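Local coordinates for SusD-like carbohydrate binding protein (Bacteroides vulgatus, PDB 3LEW), which probably binds carbohydrate at the outer membrane as a member of the SusD family, at residues A90-L101 with A121-L132. Numbering follows the deposited sequence.
Sequences AYRVINDCNGVL and ALALRGFLYLHL
A121 sets its CB against V100 CG1 and L101 CG, a small residue consistent with the close approach here, where the axes of the antiparallel segments 90-101 and 121-132 pass 8.9 Å apart. L122 CD2 meets L101 CD1 at 3.7 Å, the two leucines crossing almost perpendicularly. L124 CB lies 3.8 Å from C97 SG. R125 supplies the one hydrogen bond between the segments: a knob among I94, C97, N98 and L101, its chain bends at chi3 (78°) as the guanidinium turns toward N98, and NH1 donates to N98 OD1 at 2.8 Å (N-H...O 160°). This acceptor lies in the guanidinium plane, L101 CD1 covers one face, and NH2 makes a salt bridge to D180 on helix 170-187. A leucine at R125 would probably leave N98 OD1 without this donor and D180 without this charge partner. L128 CD1 packs 3.6 Å from V93 CG1. I94, the matching knob among R125, L128, Y129 and L132, lays CD1 over a face of the Y129 ring, a CH-pi contact; the Y129 hydroxyl is hydrogen-bonded to Y152 O, as is N98 ND2. L132 CD1 reaches Y91 OH, itself hydrogen-bonded to P150 O. The chemistry implies a largely apolar helical hairpin, consistent with the TPR-like part of SusD proteins, in which one buried arginine ties both helices to helix 170-187.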
loop_
_atom_site.group_PDB
_atom_site.type_symbol
_atom_site.label_atom_id
_atom_site.label_comp_id
_atom_site.label_asym_id
_atom_site.label_seq_id
_atom_site.Cartn_x
_atom_site.Cartn_y
_atom_site.Cartn_z
ATOM N N ALA A 90 -6.429 12.339 -2.898
ATOM C CA ALA A 90 -6.283 12.646 -1.482
ATOM C C ALA A 90 -7.151 13.860 -1.103
ATOM O O ALA A 90 -7.944 13.813 -0.162
ATOM C CB ALA A 90 -4.793 12.899 -1.103
ATOM N N TYR A 91 -7.039 14.957 -1.849
ATOM C CA TYR A 91 -7.697 16.186 -1.452
ATOM C C TYR A 91 -9.173 16.239 -1.798
ATOM O O TYR A 91 -9.959 16.792 -1.022
ATOM C CB TYR A 91 -6.924 17.449 -1.924
ATOM C CG TYR A 91 -5.705 17.673 -1.050
ATOM C CD1 TYR A 91 -5.827 18.207 0.225
ATOM C CD2 TYR A 91 -4.432 17.276 -1.467
ATOM C CE1 TYR A 91 -4.748 18.371 1.049
ATOM C CE2 TYR A 91 -3.326 17.470 -0.646
ATOM C CZ TYR A 91 -3.474 17.988 0.612
ATOM O OH TYR A 91 -2.371 18.168 1.445
ATOM N N ARG A 92 -9.591 15.636 -2.914
ATOM C CA ARG A 92 -11.017 15.606 -3.197
ATOM C C ARG A 92 -11.773 14.757 -2.179
ATOM O O ARG A 92 -12.886 15.149 -1.766
ATOM C CB ARG A 92 -11.305 15.194 -4.638
ATOM C CG ARG A 92 -10.813 16.255 -5.583
ATOM C CD ARG A 92 -11.186 15.978 -6.996
ATOM N NE ARG A 92 -10.681 17.040 -7.869
ATOM N N VAL A 93 -11.171 13.665 -1.717
ATOM C CA VAL A 93 -11.855 12.743 -0.794
ATOM C C VAL A 93 -11.768 13.292 0.634
ATOM O O VAL A 93 -12.766 13.263 1.376
ATOM C CB VAL A 93 -11.413 11.308 -0.958
ATOM C CG1 VAL A 93 -12.194 10.357 0.018
ATOM C CG2 VAL A 93 -11.660 10.863 -2.407
ATOM N N ILE A 94 -10.654 13.933 0.962
ATOM C CA ILE A 94 -10.611 14.724 2.216
ATOM C C ILE A 94 -11.737 15.744 2.232
ATOM O O ILE A 94 -12.389 15.963 3.267
ATOM C CB ILE A 94 -9.218 15.398 2.431
ATOM C CG1 ILE A 94 -8.167 14.361 2.876
ATOM C CG2 ILE A 94 -9.325 16.601 3.427
ATOM C CD1 ILE A 94 -6.674 14.879 2.794
ATOM N N ASN A 95 -11.973 16.431 1.108
ATOM C CA ASN A 95 -13.051 17.400 1.055
ATOM C C ASN A 95 -14.432 16.771 1.283
ATOM O O ASN A 95 -15.254 17.348 1.964
ATOM C CB ASN A 95 -13.060 18.142 -0.274
ATOM C CG ASN A 95 -13.760 19.454 -0.175
ATOM O OD1 ASN A 95 -13.550 20.216 0.774
ATOM N ND2 ASN A 95 -14.616 19.729 -1.132
ATOM N N ASP A 96 -14.668 15.601 0.712
ATOM C CA ASP A 96 -15.891 14.827 1.017
ATOM C C ASP A 96 -16.049 14.532 2.513
ATOM O O ASP A 96 -17.130 14.766 3.078
ATOM C CB ASP A 96 -15.918 13.492 0.253
ATOM C CG ASP A 96 -16.128 13.674 -1.248
ATOM O OD1 ASP A 96 -16.838 14.626 -1.670
ATOM O OD2 ASP A 96 -15.600 12.862 -2.030
ATOM N N CYS A 97 -14.969 14.029 3.139
ATOM C CA CYS A 97 -14.970 13.787 4.576
ATOM C C CYS A 97 -15.299 15.088 5.331
ATOM O O CYS A 97 -16.129 15.067 6.235
ATOM C CB CYS A 97 -13.644 13.265 5.090
ATOM S SG CYS A 97 -13.187 11.670 4.397
ATOM N N ASN A 98 -14.672 16.207 4.951
ATOM C CA ASN A 98 -14.929 17.472 5.635
ATOM C C ASN A 98 -16.367 17.962 5.422
ATOM O O ASN A 98 -16.966 18.557 6.322
ATOM C CB ASN A 98 -13.922 18.544 5.215
ATOM C CG ASN A 98 -12.522 18.264 5.755
ATOM O OD1 ASN A 98 -12.396 17.555 6.741
ATOM N ND2 ASN A 98 -11.466 18.840 5.116
ATOM N N GLY A 99 -16.927 17.736 4.238
ATOM C CA GLY A 99 -18.340 18.117 4.005
ATOM C C GLY A 99 -19.272 17.316 4.908
ATOM O O GLY A 99 -20.205 17.869 5.493
ATOM N N VAL A 100 -18.999 16.029 5.073
ATOM C CA VAL A 100 -19.746 15.194 6.012
ATOM C C VAL A 100 -19.602 15.705 7.465
ATOM O O VAL A 100 -20.598 15.907 8.178
ATOM C CB VAL A 100 -19.348 13.714 5.873
ATOM C CG1 VAL A 100 -19.863 12.860 7.053
ATOM C CG2 VAL A 100 -19.835 13.211 4.503
ATOM N N LEU A 101 -18.356 15.966 7.864
ATOM C CA LEU A 101 -18.057 16.449 9.191
ATOM C C LEU A 101 -18.697 17.810 9.450
ATOM O O LEU A 101 -19.097 18.062 10.576
ATOM C CB LEU A 101 -16.528 16.450 9.435
ATOM C CG LEU A 101 -15.918 15.068 9.576
ATOM C CD1 LEU A 101 -14.342 15.139 9.504
ATOM C CD2 LEU A 101 -16.435 14.339 10.862
ATOM N N ALA A 121 -16.044 9.186 8.721
ATOM C CA ALA A 121 -15.498 10.341 8.006
ATOM C C ALA A 121 -14.132 10.738 8.538
ATOM O O ALA A 121 -13.207 10.965 7.768
ATOM C CB ALA A 121 -16.492 11.524 8.044
ATOM N N LEU A 122 -13.980 10.734 9.855
ATOM C CA LEU A 122 -12.673 11.022 10.476
ATOM C C LEU A 122 -11.637 9.962 10.164
ATOM O O LEU A 122 -10.475 10.292 9.927
ATOM C CB LEU A 122 -12.839 11.163 12.010
ATOM C CG LEU A 122 -13.481 12.469 12.532
ATOM C CD1 LEU A 122 -13.949 12.325 14.028
ATOM C CD2 LEU A 122 -12.508 13.685 12.371
ATOM N N ALA A 123 -12.040 8.682 10.171
ATOM C CA ALA A 123 -11.114 7.566 9.918
ATOM C C ALA A 123 -10.611 7.616 8.472
ATOM O O ALA A 123 -9.409 7.484 8.236
ATOM C CB ALA A 123 -11.787 6.197 10.260
ATOM N N LEU A 124 -11.517 7.864 7.519
ATOM C CA LEU A 124 -11.119 7.994 6.105
ATOM C C LEU A 124 -10.208 9.203 5.931
ATOM O O LEU A 124 -9.193 9.128 5.231
ATOM C CB LEU A 124 -12.328 8.077 5.178
ATOM C CG LEU A 124 -12.055 8.127 3.642
ATOM C CD1 LEU A 124 -11.180 6.983 3.163
ATOM C CD2 LEU A 124 -13.369 8.141 2.889
ATOM N N ARG A 125 -10.567 10.308 6.566
ATOM C CA ARG A 125 -9.711 11.495 6.482
ATOM C C ARG A 125 -8.323 11.190 7.059
ATOM O O ARG A 125 -7.264 11.529 6.458
ATOM C CB ARG A 125 -10.346 12.683 7.165
ATOM C CG ARG A 125 -9.591 13.973 6.905
ATOM C CD ARG A 125 -10.269 15.174 7.558
ATOM N NE ARG A 125 -10.026 15.265 9.004
ATOM C CZ ARG A 125 -10.605 16.171 9.815
ATOM N NH1 ARG A 125 -11.514 17.018 9.361
ATOM N NH2 ARG A 125 -10.314 16.206 11.099
ATOM N N GLY A 126 -8.294 10.538 8.224
ATOM C CA GLY A 126 -7.028 10.138 8.824
ATOM C C GLY A 126 -6.187 9.237 7.934
ATOM O O GLY A 126 -4.939 9.368 7.853
ATOM N N PHE A 127 -6.844 8.295 7.260
ATOM C CA PHE A 127 -6.177 7.410 6.298
ATOM C C PHE A 127 -5.518 8.184 5.148
ATOM O O PHE A 127 -4.406 7.835 4.726
ATOM C CB PHE A 127 -7.168 6.404 5.726
ATOM C CG PHE A 127 -6.605 5.503 4.641
ATOM C CD1 PHE A 127 -5.757 4.449 4.951
ATOM C CD2 PHE A 127 -6.947 5.672 3.334
ATOM C CE1 PHE A 127 -5.246 3.596 3.966
ATOM C CE2 PHE A 127 -6.424 4.827 2.360
ATOM C CZ PHE A 127 -5.607 3.791 2.687
ATOM N N LEU A 128 -6.194 9.227 4.675
ATOM C CA LEU A 128 -5.685 10.012 3.557
ATOM C C LEU A 128 -4.533 10.909 4.039
ATOM O O LEU A 128 -3.522 11.067 3.345
ATOM C CB LEU A 128 -6.790 10.793 2.849
ATOM C CG LEU A 128 -7.812 9.876 2.134
ATOM C CD1 LEU A 128 -9.065 10.715 1.688
ATOM C CD2 LEU A 128 -7.147 9.064 1.006
ATOM N N TYR A 129 -4.607 11.431 5.252
ATOM C CA TYR A 129 -3.413 12.157 5.814
ATOM C C TYR A 129 -2.232 11.197 6.064
ATOM O O TYR A 129 -1.063 11.586 5.948
ATOM C CB TYR A 129 -3.752 12.994 7.040
ATOM C CG TYR A 129 -4.472 14.275 6.678
ATOM C CD1 TYR A 129 -3.895 15.209 5.829
ATOM C CD2 TYR A 129 -5.773 14.530 7.143
ATOM C CE1 TYR A 129 -4.563 16.362 5.441
ATOM C CE2 TYR A 129 -6.450 15.706 6.778
ATOM C CZ TYR A 129 -5.849 16.604 5.893
ATOM O OH TYR A 129 -6.498 17.756 5.475
ATOM N N LEU A 130 -2.512 9.927 6.396
ATOM C CA LEU A 130 -1.447 8.924 6.517
ATOM C C LEU A 130 -0.747 8.707 5.168
ATOM O O LEU A 130 0.477 8.595 5.080
ATOM C CB LEU A 130 -1.969 7.597 7.045
ATOM C CG LEU A 130 -1.004 6.417 7.114
ATOM C CD1 LEU A 130 0.174 6.788 8.025
ATOM C CD2 LEU A 130 -1.699 5.149 7.635
ATOM N N HIS A 131 -1.527 8.655 4.093
ATOM C CA HIS A 131 -0.956 8.596 2.747
ATOM C C HIS A 131 0.005 9.758 2.458
ATOM O O HIS A 131 1.158 9.566 2.012
ATOM C CB HIS A 131 -2.054 8.595 1.708
ATOM C CG HIS A 131 -1.535 8.649 0.300
ATOM N ND1 HIS A 131 -0.817 7.614 -0.274
ATOM C CD2 HIS A 131 -1.643 9.608 -0.652
ATOM C CE1 HIS A 131 -0.470 7.953 -1.510
ATOM N NE2 HIS A 131 -0.977 9.151 -1.772
ATOM N N LEU A 132 -0.458 10.971 2.757
ATOM C CA LEU A 132 0.350 12.161 2.527
ATOM C C LEU A 132 1.611 12.116 3.377
ATOM O O LEU A 132 2.738 12.295 2.840
ATOM C CB LEU A 132 -0.475 13.432 2.770
ATOM C CG LEU A 132 -1.579 13.697 1.735
ATOM C CD1 LEU A 132 -2.635 14.753 2.247
ATOM C CD2 LEU A 132 -1.012 14.135 0.381
#